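Side-chain contacts in methyl-accepting chemotaxis protein (Vibrio parahaemolyticus, PDB 4EXO), which probably serves as a chemotaxis receptor whose periplasmic sensor domain, of the single Cache (PAS-like) type, binds pyruvate in the crystal: residues Gln43-Ile48 with Trp134-Gly139; Tyr59-Asp64 with Ala122-Tyr127; Thr70-Ala73 with Ser77-Gly80; Tyr84-Glu89 with Ala93-Leu98. All blocks are in the same frame, centred on the assembly; numbering follows the deposited sequence.

Contact 1. Residues Gln43-Ile48 with Trp134-Gly139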
loop_
_atom_site.group_PDB
_atom_site.type_symbol
_atom_site.label_atom_id
_atom_site.label_comp_id
_atom_site.label_asym_id
_atom_site.label_seq_id
_atom_site.Cartn_x
_atom_site.Cartn_y
_atom_site.Cartn_z
ATOM N N GLN A 43 9.160 16.938 -5.277
ATOM C CA GLN A 43 8.119 17.019 -6.283
ATOM C C GLN A 43 7.786 15.641 -6.843
ATOM O O GLN A 43 6.607 15.291 -7.005
ATOM C CB GLN A 43 8.492 17.990 -7.420
ATOM C CG GLN A 43 7.449 18.068 -8.504
ATOM C CD GLN A 43 6.111 18.639 -7.982
ATOM O OE1 GLN A 43 6.092 19.601 -7.205
ATOM N NE2 GLN A 43 4.993 18.027 -8.403
ATOM N N ALA A 44 8.818 14.865 -7.156
ATOM C CA ALA A 44 8.593 13.511 -7.677
ATOM C C ALA A 44 7.904 12.588 -6.642
ATOM O O ALA A 44 7.074 11.723 -7.002
ATOM C CB ALA A 44 9.928 12.896 -8.155
ATOM N N ALA A 45 8.278 12.750 -5.370
ATOM C CA ALA A 45 7.637 11.978 -4.295
ATOM C C ALA A 45 6.175 12.391 -4.124
ATOM O O ALA A 45 5.313 11.539 -3.927
ATOM C CB ALA A 45 8.394 12.139 -2.989
ATOM N N LYS A 46 5.887 13.691 -4.173
ATOM C CA LYS A 46 4.494 14.139 -4.164
ATOM C C LYS A 46 3.647 13.504 -5.231
ATOM O O LYS A 46 2.526 13.097 -4.939
ATOM C CB LYS A 46 4.338 15.673 -4.306
ATOM C CG LYS A 46 4.805 16.479 -3.135
ATOM C CD LYS A 46 4.682 17.988 -3.483
ATOM C CE LYS A 46 3.240 18.344 -3.910
ATOM N NZ LYS A 46 3.062 19.813 -4.177
ATOM N N GLU A 47 4.168 13.398 -6.449
ATOM C CA GLU A 47 3.389 12.830 -7.550
ATOM C C GLU A 47 3.016 11.352 -7.374
ATOM O O GLU A 47 1.916 10.909 -7.778
ATOM C CB GLU A 47 4.106 13.109 -8.871
ATOM C CG GLU A 47 4.123 14.605 -9.143
ATOM C CD GLU A 47 4.955 14.985 -10.340
ATOM O OE1 GLU A 47 5.273 14.082 -11.154
ATOM O OE2 GLU A 47 5.278 16.188 -10.460
ATOM N N ILE A 48 3.908 10.596 -6.743
ATOM C CA ILE A 48 3.642 9.212 -6.395
ATOM C C ILE A 48 2.616 9.129 -5.248
ATOM O O ILE A 48 1.630 8.390 -5.329
ATOM C CB ILE A 48 4.945 8.473 -5.966
ATOM C CG1 ILE A 48 5.903 8.362 -7.176
ATOM C CG2 ILE A 48 4.588 7.106 -5.399
ATOM C CD1 ILE A 48 7.313 8.037 -6.793
ATOM N N TRP A 134 12.419 15.967 5.157
ATOM C CA TRP A 134 11.551 16.917 4.474
ATOM C C TRP A 134 10.589 17.725 5.367
ATOM O O TRP A 134 9.844 18.569 4.846
ATOM C CB TRP A 134 10.759 16.154 3.410
ATOM C CG TRP A 134 11.627 15.711 2.292
ATOM C CD1 TRP A 134 12.917 16.116 2.033
ATOM C CD2 TRP A 134 11.274 14.809 1.258
ATOM N NE1 TRP A 134 13.388 15.497 0.896
ATOM C CE2 TRP A 134 12.392 14.691 0.400
ATOM C CE3 TRP A 134 10.117 14.074 0.972
ATOM C CZ2 TRP A 134 12.379 13.874 -0.735
ATOM C CZ3 TRP A 134 10.112 13.261 -0.157
ATOM C CH2 TRP A 134 11.231 13.164 -0.989
ATOM N N ASP A 135 10.637 17.491 6.682
ATOM C CA ASP A 135 9.678 18.006 7.656
ATOM C C ASP A 135 8.249 17.718 7.151
ATOM O O ASP A 135 7.418 18.628 7.093
ATOM C CB ASP A 135 9.863 19.525 7.897
ATOM C CG ASP A 135 9.050 20.046 9.057
ATOM O OD1 ASP A 135 8.919 19.332 10.080
ATOM O OD2 ASP A 135 8.529 21.202 8.967
ATOM N N TRP A 136 7.986 16.476 6.750
ATOM C CA TRP A 136 6.625 16.070 6.385
ATOM C C TRP A 136 6.058 15.168 7.452
ATOM O O TRP A 136 6.643 14.125 7.778
ATOM C CB TRP A 136 6.566 15.335 5.048
ATOM C CG TRP A 136 6.753 16.191 3.822
ATOM C CD1 TRP A 136 6.941 17.549 3.764
ATOM C CD2 TRP A 136 6.751 15.726 2.472
ATOM N NE1 TRP A 136 7.064 17.953 2.449
ATOM C CE2 TRP A 136 6.972 16.846 1.640
ATOM C CE3 TRP A 136 6.586 14.466 1.882
ATOM C CZ2 TRP A 136 6.994 16.743 0.241
ATOM C CZ3 TRP A 136 6.647 14.361 0.490
ATOM C CH2 TRP A 136 6.846 15.487 -0.306
ATOM N N VAL A 137 4.890 15.568 7.952
ATOM C CA VAL A 137 4.000 14.691 8.695
ATOM C C VAL A 137 3.075 14.110 7.632
ATOM O O VAL A 137 2.159 14.796 7.140
ATOM C CB VAL A 137 3.208 15.478 9.749
ATOM C CG1 VAL A 137 2.195 14.556 10.465
ATOM C CG2 VAL A 137 4.156 16.109 10.778
ATOM N N LEU A 138 3.383 12.880 7.250
ATOM C CA LEU A 138 2.673 12.172 6.161
ATOM C C LEU A 138 1.586 11.318 6.812
ATOM O O LEU A 138 1.890 10.556 7.717
ATOM C CB LEU A 138 3.651 11.264 5.415
ATOM C CG LEU A 138 3.095 10.363 4.289
ATOM C CD1 LEU A 138 2.503 11.234 3.154
ATOM C CD2 LEU A 138 4.176 9.416 3.727
ATOM N N GLY A 139 0.350 11.418 6.326
ATOM C CA GLY A 139 -0.779 10.760 6.989
ATOM C C GLY A 139 -1.757 10.107 6.027
ATOM O O GLY A 139 -1.769 10.431 4.845
#
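Ala45, on helix 42-51, meets the six-membered end of the Trp134 indole: its CB lies 3.5 Å from Trp134 CZ3, at the rim and close to the plane of the ring. The next residue of the helix serves the second indole, Lys46 CG resting 3.6 Å from Trp136 CH2. The two tryptophans share a conformation: in each, CG stands anti to the carbonyl carbon (chi1 -70° in Trp134, -73° in Trp136), and both rings reach out toward the helix. They also touch one another, Trp134 CE3 sitting 3.5 Å above the plane of Trp136, displaced toward its rim. Alanine suits its place because a bare methyl lets the helix come up to the edge of an indole. Lysine suits the next position for its dual character: the aliphatic chain crosses Trp136 at about a right angle, then bends at chi3 (56°), and its ammonium end runs away from the ring to a salt bridge with Glu79. Trp134 settles its own polar atom through NE1, hydrogen-bonded to Asp36. Where the strand begins, Asp135 and Trp136 both face Leu131 in a G1 beta bulge. The contact thus packs helix 42-51 onto strand 136-143 of the Cache sheet by apolar surface alone, no hydrogen bond crossing between the segments, while the polar ends of Lys46 and Trp134 are satisfied by partners beyond them.

Contact 2. Residues Tyr59-Asp64 with Ala122-Tyr127. With PYR (pyruvic acid), chain B.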
loop_
_atom_site.group_PDB
_atom_site.type_symbol
_atom_site.label_atom_id
_atom_site.label_comp_id
_atom_site.label_asym_id
_atom_site.label_seq_id
_atom_site.Cartn_x
_atom_site.Cartn_y
_atom_site.Cartn_z
ATOM N N TYR A 59 -6.339 7.535 1.024
ATOM C CA TYR A 59 -5.381 8.402 0.326
ATOM C C TYR A 59 -4.423 9.068 1.314
ATOM O O TYR A 59 -4.652 9.016 2.540
ATOM C CB TYR A 59 -6.152 9.526 -0.437
ATOM C CG TYR A 59 -6.918 10.455 0.513
ATOM C CD1 TYR A 59 -6.304 11.588 1.055
ATOM C CD2 TYR A 59 -8.240 10.159 0.902
ATOM C CE1 TYR A 59 -6.993 12.456 1.945
ATOM C CE2 TYR A 59 -8.969 11.008 1.791
ATOM C CZ TYR A 59 -8.318 12.163 2.301
ATOM O OH TYR A 59 -8.997 12.990 3.167
ATOM N N PHE A 60 -3.367 9.694 0.776
ATOM C CA PHE A 60 -2.377 10.407 1.591
ATOM C C PHE A 60 -2.522 11.928 1.587
ATOM O O PHE A 60 -2.963 12.537 0.578
ATOM C CB PHE A 60 -0.963 10.100 1.099
ATOM C CG PHE A 60 -0.523 8.706 1.369
ATOM C CD1 PHE A 60 -0.077 8.336 2.640
ATOM C CD2 PHE A 60 -0.538 7.760 0.348
ATOM C CE1 PHE A 60 0.352 7.037 2.908
ATOM C CE2 PHE A 60 -0.107 6.427 0.589
ATOM C CZ PHE A 60 0.328 6.054 1.879
ATOM N N PHE A 61 -2.100 12.523 2.709
ATOM C CA PHE A 61 -1.923 13.956 2.841
ATOM C C PHE A 61 -0.585 14.170 3.579
ATOM O O PHE A 61 -0.081 13.251 4.244
ATOM C CB PHE A 61 -3.104 14.584 3.641
ATOM C CG PHE A 61 -3.338 13.916 4.971
ATOM C CD1 PHE A 61 -2.516 14.233 6.078
ATOM C CD2 PHE A 61 -4.356 12.977 5.148
ATOM C CE1 PHE A 61 -2.730 13.607 7.318
ATOM C CE2 PHE A 61 -4.561 12.331 6.386
ATOM C CZ PHE A 61 -3.748 12.660 7.478
ATOM N N ALA A 62 -0.024 15.371 3.487
ATOM C CA ALA A 62 1.115 15.698 4.368
ATOM C C ALA A 62 1.116 17.154 4.750
ATOM O O ALA A 62 0.647 18.002 3.961
ATOM C CB ALA A 62 2.468 15.285 3.720
ATOM N N TYR A 63 1.602 17.444 5.966
ATOM C CA TYR A 63 1.722 18.826 6.469
ATOM C C TYR A 63 3.124 18.997 7.025
ATOM O O TYR A 63 3.694 18.021 7.507
ATOM C CB TYR A 63 0.705 19.089 7.606
ATOM C CG TYR A 63 -0.735 19.054 7.109
ATOM C CD1 TYR A 63 -1.410 20.238 6.750
ATOM C CD2 TYR A 63 -1.400 17.835 6.968
ATOM C CE1 TYR A 63 -2.725 20.192 6.267
ATOM C CE2 TYR A 63 -2.751 17.784 6.511
ATOM C CZ TYR A 63 -3.373 18.973 6.136
ATOM O OH TYR A 63 -4.667 18.933 5.670
ATOM N N ASP A 64 3.677 20.213 6.971
ATOM C CA ASP A 64 4.939 20.456 7.674
ATOM C C ASP A 64 4.676 20.746 9.148
ATOM O O ASP A 64 3.531 20.762 9.580
ATOM C CB ASP A 64 5.845 21.484 6.956
ATOM C CG ASP A 64 5.328 22.920 7.054
ATOM O OD1 ASP A 64 4.435 23.184 7.879
ATOM O OD2 ASP A 64 5.843 23.790 6.288
ATOM N N ALA A 122 -17.161 13.248 7.578
ATOM C CA ALA A 122 -17.442 11.986 8.249
ATOM C C ALA A 122 -16.360 11.676 9.278
ATOM O O ALA A 122 -15.204 12.073 9.085
ATOM C CB ALA A 122 -17.512 10.816 7.263
ATOM N N PRO A 123 -16.717 10.925 10.333
ATOM C CA PRO A 123 -15.686 10.558 11.317
ATOM C C PRO A 123 -14.608 9.658 10.730
ATOM O O PRO A 123 -14.910 8.704 9.977
ATOM C CB PRO A 123 -16.464 9.855 12.439
ATOM C CG PRO A 123 -17.787 9.497 11.861
ATOM C CD PRO A 123 -18.071 10.493 10.746
ATOM N N LYS A 124 -13.362 9.942 11.112
ATOM C CA LYS A 124 -12.191 9.275 10.542
ATOM C C LYS A 124 -11.226 8.896 11.664
ATOM O O LYS A 124 -11.218 9.522 12.741
ATOM C CB LYS A 124 -11.503 10.306 9.610
ATOM C CG LYS A 124 -10.334 9.834 8.775
ATOM C CD LYS A 124 -9.949 10.949 7.775
ATOM C CE LYS A 124 -8.855 10.485 6.779
ATOM N NZ LYS A 124 -8.621 11.517 5.686
ATOM N N LEU A 125 -10.403 7.882 11.402
ATOM C CA LEU A 125 -9.252 7.609 12.255
ATOM C C LEU A 125 -8.003 7.813 11.406
ATOM O O LEU A 125 -7.779 7.083 10.466
ATOM C CB LEU A 125 -9.301 6.195 12.828
ATOM C CG LEU A 125 -8.022 5.723 13.576
ATOM C CD1 LEU A 125 -7.737 6.655 14.771
ATOM C CD2 LEU A 125 -8.216 4.283 14.041
ATOM N N GLY A 126 -7.218 8.832 11.730
ATOM C CA GLY A 126 -6.009 9.147 10.964
ATOM C C GLY A 126 -4.784 8.525 11.578
ATOM O O GLY A 126 -4.775 8.202 12.767
ATOM N N TYR A 127 -3.764 8.324 10.759
ATOM C CA TYR A 127 -2.502 7.747 11.200
ATOM C C TYR A 127 -1.399 8.498 10.431
ATOM O O TYR A 127 -1.460 8.631 9.217
ATOM C CB TYR A 127 -2.426 6.220 10.964
ATOM C CG TYR A 127 -1.042 5.720 11.361
ATOM C CD1 TYR A 127 -0.646 5.732 12.695
ATOM C CD2 TYR A 127 -0.110 5.355 10.386
ATOM C CE1 TYR A 127 0.651 5.333 13.065
ATOM C CE2 TYR A 127 1.185 4.938 10.742
ATOM C CZ TYR A 127 1.546 4.947 12.089
ATOM O OH TYR A 127 2.794 4.542 12.471
HETATM C C PYR B . -7.109 14.672 5.708
HETATM O O PYR B . -7.673 13.791 6.506
HETATM O OXT PYR B . -7.331 14.587 4.411
HETATM C CA PYR B . -6.287 15.702 6.220
HETATM O O3 PYR B . -5.780 16.514 5.369
HETATM C CB PYR B . -6.002 15.920 7.701
HETATM O O HOH W 1 -6.508 10.143 4.556
#
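Lys124 reaches from strand 120-131 toward Tyr59 and Phe61, and the three side chains meet round a bound pyruvate. Its chain is extended throughout, with CG anti to the backbone N (chi1 -174°), which carries NZ from the strand to the ligand. There NZ donates to PYR O at 2.6 Å. It also donates to water 1 at 2.8 Å, and that water, lying over the centre of one face of the Tyr59 ring, passes a hydrogen bond on to the carbonyl Tyr59 O. Tyr143 OH is a further partner of both NZ and Tyr59 OH. Two residues on, Gly126 has no side chain where a CB would have pointed toward the Phe61 ring.

From residues 59-64, Tyr59 OH donates to the other carboxylate oxygen, PYR OXT, at 2.6 Å, with that oxygen in the plane of the phenol at its edge. Tyr63 OH likewise gives an edge-on bond, to the keto oxygen PYR O3 at 2.7 Å. Phe61 offers a face instead: PYR CA lies 3.5 Å above its plane, offset toward the rim, so the flat ligand rests on an aromatic floor. Lysine suits the carboxylate by charge and length, tyrosine by placing a donor at the end of a rigid ring. The chemistry suits a small 2-oxo acid such as the bound pyruvate, its anionic end probably stabilised by the lysine's positive charge, consistent with a Cache-domain ligand pocket.

Contact 3. Residues Thr70-Ala73 with Ser77-Gly80. With PYR (pyruvic acid), chain B.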
loop_
_atom_site.group_PDB
_atom_site.type_symbol
_atom_site.label_atom_id
_atom_site.label_comp_id
_atom_site.label_asym_id
_atom_site.label_seq_id
_atom_site.Cartn_x
_atom_site.Cartn_y
_atom_site.Cartn_z
ATOM N N THR A 70 1.618 20.277 2.554
ATOM C CA THR A 70 2.620 20.068 1.533
ATOM C C THR A 70 2.141 19.122 0.418
ATOM O O THR A 70 2.652 19.175 -0.710
ATOM C CB THR A 70 3.934 19.535 2.125
ATOM O OG1 THR A 70 3.717 18.295 2.795
ATOM C CG2 THR A 70 4.496 20.555 3.154
ATOM N N LEU A 71 1.174 18.259 0.708
ATOM C CA LEU A 71 0.539 17.549 -0.416
ATOM C C LEU A 71 -0.839 17.139 0.013
ATOM O O LEU A 71 -1.065 16.882 1.207
ATOM C CB LEU A 71 1.383 16.348 -0.842
ATOM C CG LEU A 71 1.480 15.170 0.149
ATOM C CD1 LEU A 71 0.448 14.038 -0.159
ATOM C CD2 LEU A 71 2.896 14.593 0.121
ATOM N N HIS A 72 -1.796 17.108 -0.915
ATOM C CA HIS A 72 -3.118 16.563 -0.559
ATOM C C HIS A 72 -3.677 15.845 -1.793
ATOM O O HIS A 72 -3.844 16.469 -2.857
ATOM C CB HIS A 72 -4.094 17.657 -0.054
ATOM C CG HIS A 72 -5.200 17.082 0.782
ATOM N ND1 HIS A 72 -6.258 16.369 0.236
ATOM C CD2 HIS A 72 -5.336 16.994 2.128
ATOM C CE1 HIS A 72 -7.034 15.929 1.218
ATOM N NE2 HIS A 72 -6.493 16.294 2.374
ATOM N N ALA A 73 -3.908 14.537 -1.673
ATOM C CA ALA A 73 -4.300 13.718 -2.836
ATOM C C ALA A 73 -5.680 14.111 -3.381
ATOM O O ALA A 73 -5.920 13.996 -4.580
ATOM C CB ALA A 73 -4.325 12.213 -2.466
ATOM N N SER A 77 -5.627 22.017 -4.007
ATOM C CA SER A 77 -5.724 23.438 -3.671
ATOM C C SER A 77 -5.403 23.778 -2.202
ATOM O O SER A 77 -5.157 24.945 -1.876
ATOM C CB SER A 77 -7.075 24.040 -4.104
ATOM O OG SER A 77 -8.164 23.495 -3.381
ATOM N N LEU A 78 -5.337 22.770 -1.323
ATOM C CA LEU A 78 -4.906 23.008 0.073
ATOM C C LEU A 78 -3.404 23.246 0.148
ATOM O O LEU A 78 -2.912 23.789 1.152
ATOM C CB LEU A 78 -5.283 21.819 1.002
ATOM C CG LEU A 78 -6.789 21.590 1.185
ATOM C CD1 LEU A 78 -7.036 20.401 2.187
ATOM C CD2 LEU A 78 -7.482 22.894 1.660
ATOM N N GLU A 79 -2.676 22.820 -0.886
ATOM C CA GLU A 79 -1.193 22.814 -0.835
ATOM C C GLU A 79 -0.690 24.251 -0.707
ATOM O O GLU A 79 -1.160 25.149 -1.432
ATOM C CB GLU A 79 -0.586 22.087 -2.045
ATOM C CG GLU A 79 -0.902 20.561 -2.036
ATOM C CD GLU A 79 -0.571 19.816 -3.319
ATOM O OE1 GLU A 79 0.030 20.405 -4.245
ATOM O OE2 GLU A 79 -0.924 18.613 -3.391
ATOM N N GLY A 80 0.203 24.460 0.260
ATOM C CA GLY A 80 0.705 25.790 0.592
ATOM C C GLY A 80 -0.145 26.570 1.579
ATOM O O GLY A 80 0.256 27.653 2.019
HETATM C C PYR B . -7.109 14.672 5.708
HETATM O O PYR B . -7.673 13.791 6.506
HETATM O OXT PYR B . -7.331 14.587 4.411
HETATM C CA PYR B . -6.287 15.702 6.220
HETATM O O3 PYR B . -5.780 16.514 5.369
HETATM C CB PYR B . -6.002 15.920 7.701
#
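Strand residues Thr70-His72 run past the turn at Leu78-Gly80, their backbones nearest at Thr70 and Glu79, with CA atoms 5.3 Å apart. The strand is disturbed here by a classic beta bulge, Thr70 and Leu71 both facing Ala62 on strand 61-63. Ser77 and Leu78 close a short 3-10 segment, and Gly80 then takes a positive phi (86°), a conformation readily accessible to glycine. One hydrogen bond joins the two segments: His72 N donates to Glu79 OE2 at 3.0 Å, the N-H...O angle being 161°, and the carboxylate accepts through its anti lone pair. Glu79 reaches this amide with a chain extended beyond CG, its OE2 also passing 3.5 Å from Leu71 CA. Glutamate is long enough to meet an outer strand's amide and still hold a salt bridge from OE2 to Lys50 on helix 42-51, while OE1 turns to a second lysine of that helix.

Beside it, Leu78 and His72 point the same way. Leu78 CD1 lies over one face of the imidazole, a CH-pi contact 4.1 Å from the ring centroid and shifted toward the rim. A chi1 of -158° turns the imidazole away from its own backbone N and brings the NE2 edge to the pyruvate, where NE2 donates to PYR OXT at 2.8 Å. A second, weak bond from NE2 reaches PYR O3 at 3.1 Å. At the other ring nitrogen, ND1 accepts from Lys75 N, which fixes the rotation of the imidazole and is consistent with a proton on NE2. The turn therefore acts as a second shell: Glu79 holds the backbone of His72 and Leu78 flanks its ring, leaving the imidazole to present NE2 to the ligand.

Contact 4. Residues Tyr84-Glu89 with Ala93-Leu98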
loop_
_atom_site.group_PDB
_atom_site.type_symbol
_atom_site.label_atom_id
_atom_site.label_comp_id
_atom_site.label_asym_id
_atom_site.label_seq_id
_atom_site.Cartn_x
_atom_site.Cartn_y
_atom_site.Cartn_z
ATOM N N TYR A 84 -2.793 25.035 10.503
ATOM C CA TYR A 84 -2.445 24.751 11.912
ATOM C C TYR A 84 -3.609 24.987 12.893
ATOM O O TYR A 84 -3.840 24.177 13.811
ATOM C CB TYR A 84 -1.203 25.531 12.348
ATOM C CG TYR A 84 -0.663 24.962 13.646
ATOM C CD1 TYR A 84 0.135 23.819 13.642
ATOM C CD2 TYR A 84 -1.023 25.524 14.874
ATOM C CE1 TYR A 84 0.619 23.262 14.853
ATOM C CE2 TYR A 84 -0.565 24.963 16.105
ATOM C CZ TYR A 84 0.256 23.843 16.068
ATOM O OH TYR A 84 0.706 23.298 17.246
ATOM N N ASP A 85 -4.351 26.078 12.687
ATOM C CA ASP A 85 -5.490 26.418 13.554
ATOM C C ASP A 85 -6.798 25.738 13.178
ATOM O O ASP A 85 -7.826 25.978 13.819
ATOM C CB ASP A 85 -5.747 27.938 13.558
ATOM C CG ASP A 85 -4.548 28.738 14.011
ATOM O OD1 ASP A 85 -3.795 28.245 14.886
ATOM O OD2 ASP A 85 -4.368 29.872 13.492
ATOM N N LEU A 86 -6.787 24.904 12.135
ATOM C CA LEU A 86 -8.038 24.276 11.679
ATOM C C LEU A 86 -8.713 23.351 12.717
ATOM O O LEU A 86 -8.068 22.447 13.267
ATOM C CB LEU A 86 -7.810 23.518 10.352
ATOM C CG LEU A 86 -8.996 22.804 9.685
ATOM C CD1 LEU A 86 -8.722 22.639 8.201
ATOM C CD2 LEU A 86 -9.255 21.407 10.309
ATOM N N LYS A 87 -10.025 23.536 12.926
ATOM C CA LYS A 87 -10.803 22.649 13.781
ATOM C C LYS A 87 -11.873 21.897 12.996
ATOM O O LYS A 87 -12.500 22.471 12.094
ATOM C CB LYS A 87 -11.429 23.435 14.934
ATOM C CG LYS A 87 -10.364 24.029 15.931
ATOM C CD LYS A 87 -11.068 24.840 17.038
ATOM C CE LYS A 87 -10.092 25.704 17.870
ATOM N NZ LYS A 87 -9.084 24.956 18.675
ATOM N N ASP A 88 -12.089 20.629 13.324
ATOM C CA ASP A 88 -13.238 19.933 12.716
ATOM C C ASP A 88 -14.552 20.394 13.380
ATOM O O ASP A 88 -14.544 21.327 14.215
ATOM C CB ASP A 88 -13.062 18.414 12.683
ATOM C CG ASP A 88 -13.203 17.745 14.080
ATOM O OD1 ASP A 88 -13.637 18.416 15.075
ATOM O OD2 ASP A 88 -12.913 16.534 14.164
ATOM N N GLU A 89 -15.672 19.770 12.994
ATOM C CA GLU A 89 -16.995 20.172 13.498
ATOM C C GLU A 89 -17.161 19.935 15.008
ATOM O O GLU A 89 -18.078 20.498 15.605
ATOM C CB GLU A 89 -18.118 19.421 12.753
ATOM C CG GLU A 89 -18.158 17.931 13.079
ATOM C CD GLU A 89 -19.051 17.146 12.143
ATOM O OE1 GLU A 89 -18.694 17.027 10.950
ATOM O OE2 GLU A 89 -20.098 16.632 12.619
ATOM N N ALA A 93 -8.534 20.017 16.975
ATOM C CA ALA A 93 -7.495 20.694 16.212
ATOM C C ALA A 93 -6.750 19.633 15.423
ATOM O O ALA A 93 -5.798 18.987 15.906
ATOM C CB ALA A 93 -6.540 21.507 17.121
ATOM N N VAL A 94 -7.237 19.406 14.207
ATOM C CA VAL A 94 -6.818 18.245 13.422
ATOM C C VAL A 94 -5.321 18.253 13.049
ATOM O O VAL A 94 -4.634 17.241 13.232
ATOM C CB VAL A 94 -7.690 18.123 12.100
ATOM C CG1 VAL A 94 -7.230 16.904 11.227
ATOM C CG2 VAL A 94 -9.180 17.997 12.469
ATOM N N ILE A 95 -4.853 19.368 12.481
ATOM C CA ILE A 95 -3.482 19.435 11.942
ATOM C C ILE A 95 -2.474 19.426 13.106
ATOM O O ILE A 95 -1.457 18.682 13.090
ATOM C CB ILE A 95 -3.288 20.638 10.956
ATOM C CG1 ILE A 95 -3.818 20.292 9.556
ATOM C CG2 ILE A 95 -1.806 20.864 10.635
ATOM C CD1 ILE A 95 -5.192 19.831 9.489
ATOM N N ALA A 96 -2.749 20.228 14.116
ATOM C CA ALA A 96 -1.850 20.256 15.276
ATOM C C ALA A 96 -1.830 18.873 15.942
ATOM O O ALA A 96 -0.776 18.400 16.391
ATOM C CB ALA A 96 -2.291 21.305 16.275
ATOM N N GLY A 97 -3.004 18.241 16.004
ATOM C CA GLY A 97 -3.126 16.921 16.623
ATOM C C GLY A 97 -2.336 15.859 15.871
ATOM O O GLY A 97 -1.718 14.997 16.497
ATOM N N LEU A 98 -2.346 15.909 14.531
ATOM C CA LEU A 98 -1.597 14.929 13.736
ATOM C C LEU A 98 -0.098 15.175 13.821
ATOM O O LEU A 98 0.714 14.211 13.848
ATOM C CB LEU A 98 -2.028 14.925 12.263
ATOM C CG LEU A 98 -3.409 14.304 11.973
ATOM C CD1 LEU A 98 -3.946 14.811 10.594
ATOM C CD2 LEU A 98 -3.288 12.779 11.969
HETATM O O HOH W 2 -5.294 21.979 13.703
#
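Tyr84 and Ile95, with Leu86, carry most of this contact, in which the loop leading to helix 94-104 of the Cache domain folds back over that helix's first turn, with Ala93 at the N-cap position. The Tyr84 ring lies across Ala96: the methyl CB sits over its face, 4.0 Å from the ring centroid and 27° off the normal. A chi1 of -165° swings the phenol back to the helix although its CB points away from it. A methyl is small enough to let the broad ring lie close. Ile95 turns CG2 to Tyr84 CA, while its CD1 approaches Leu86 CD2 more loosely.

Leu86 lies alongside Val94, pointing the same way, its CD2 4.0 Å from Val94 CG2. Beyond it, Asp88 CB touches that same valine methyl, and its carboxylate is taken up by Asn90, Val92 and Ser112 backbone amides. The branched aliphatic chains of Leu86, Val94 and Ile95 suit a partly buried seam, and Val94 also touches pyruvate. Leu86 O accepts a long, bent bond from Val94 N (3.3 Å, 138°), and water 2 bridges the loop to the helix, donating to Tyr84 O at 2.6 Å and to Leu86 O at 2.8 Å while accepting from Ala96 N at 3.1 Å.

Overall arrangement
Contacts 1 and 2 are buried, contacts 3 and 4 only partly so. Contacts 1, 2 and 3 all reach the same antiparallel sheet: strand 61-63 lies between 136-143 and 69-72, bonded to both through its backbone. Contact 1 is apolar packing on a helix, whereas contact 2 is a polar ligand site near the centre of the chain. Contact 3 shares that ligand through His72, and a salt bridge connects it back to contact 1. Contact 4, joined by apolar touches, one direct backbone hydrogen bond and a bridging water, meets contact 2 where Ile95 and Leu98 pack on Tyr63 and Phe61, so the pocket is bounded by sheet and helix together.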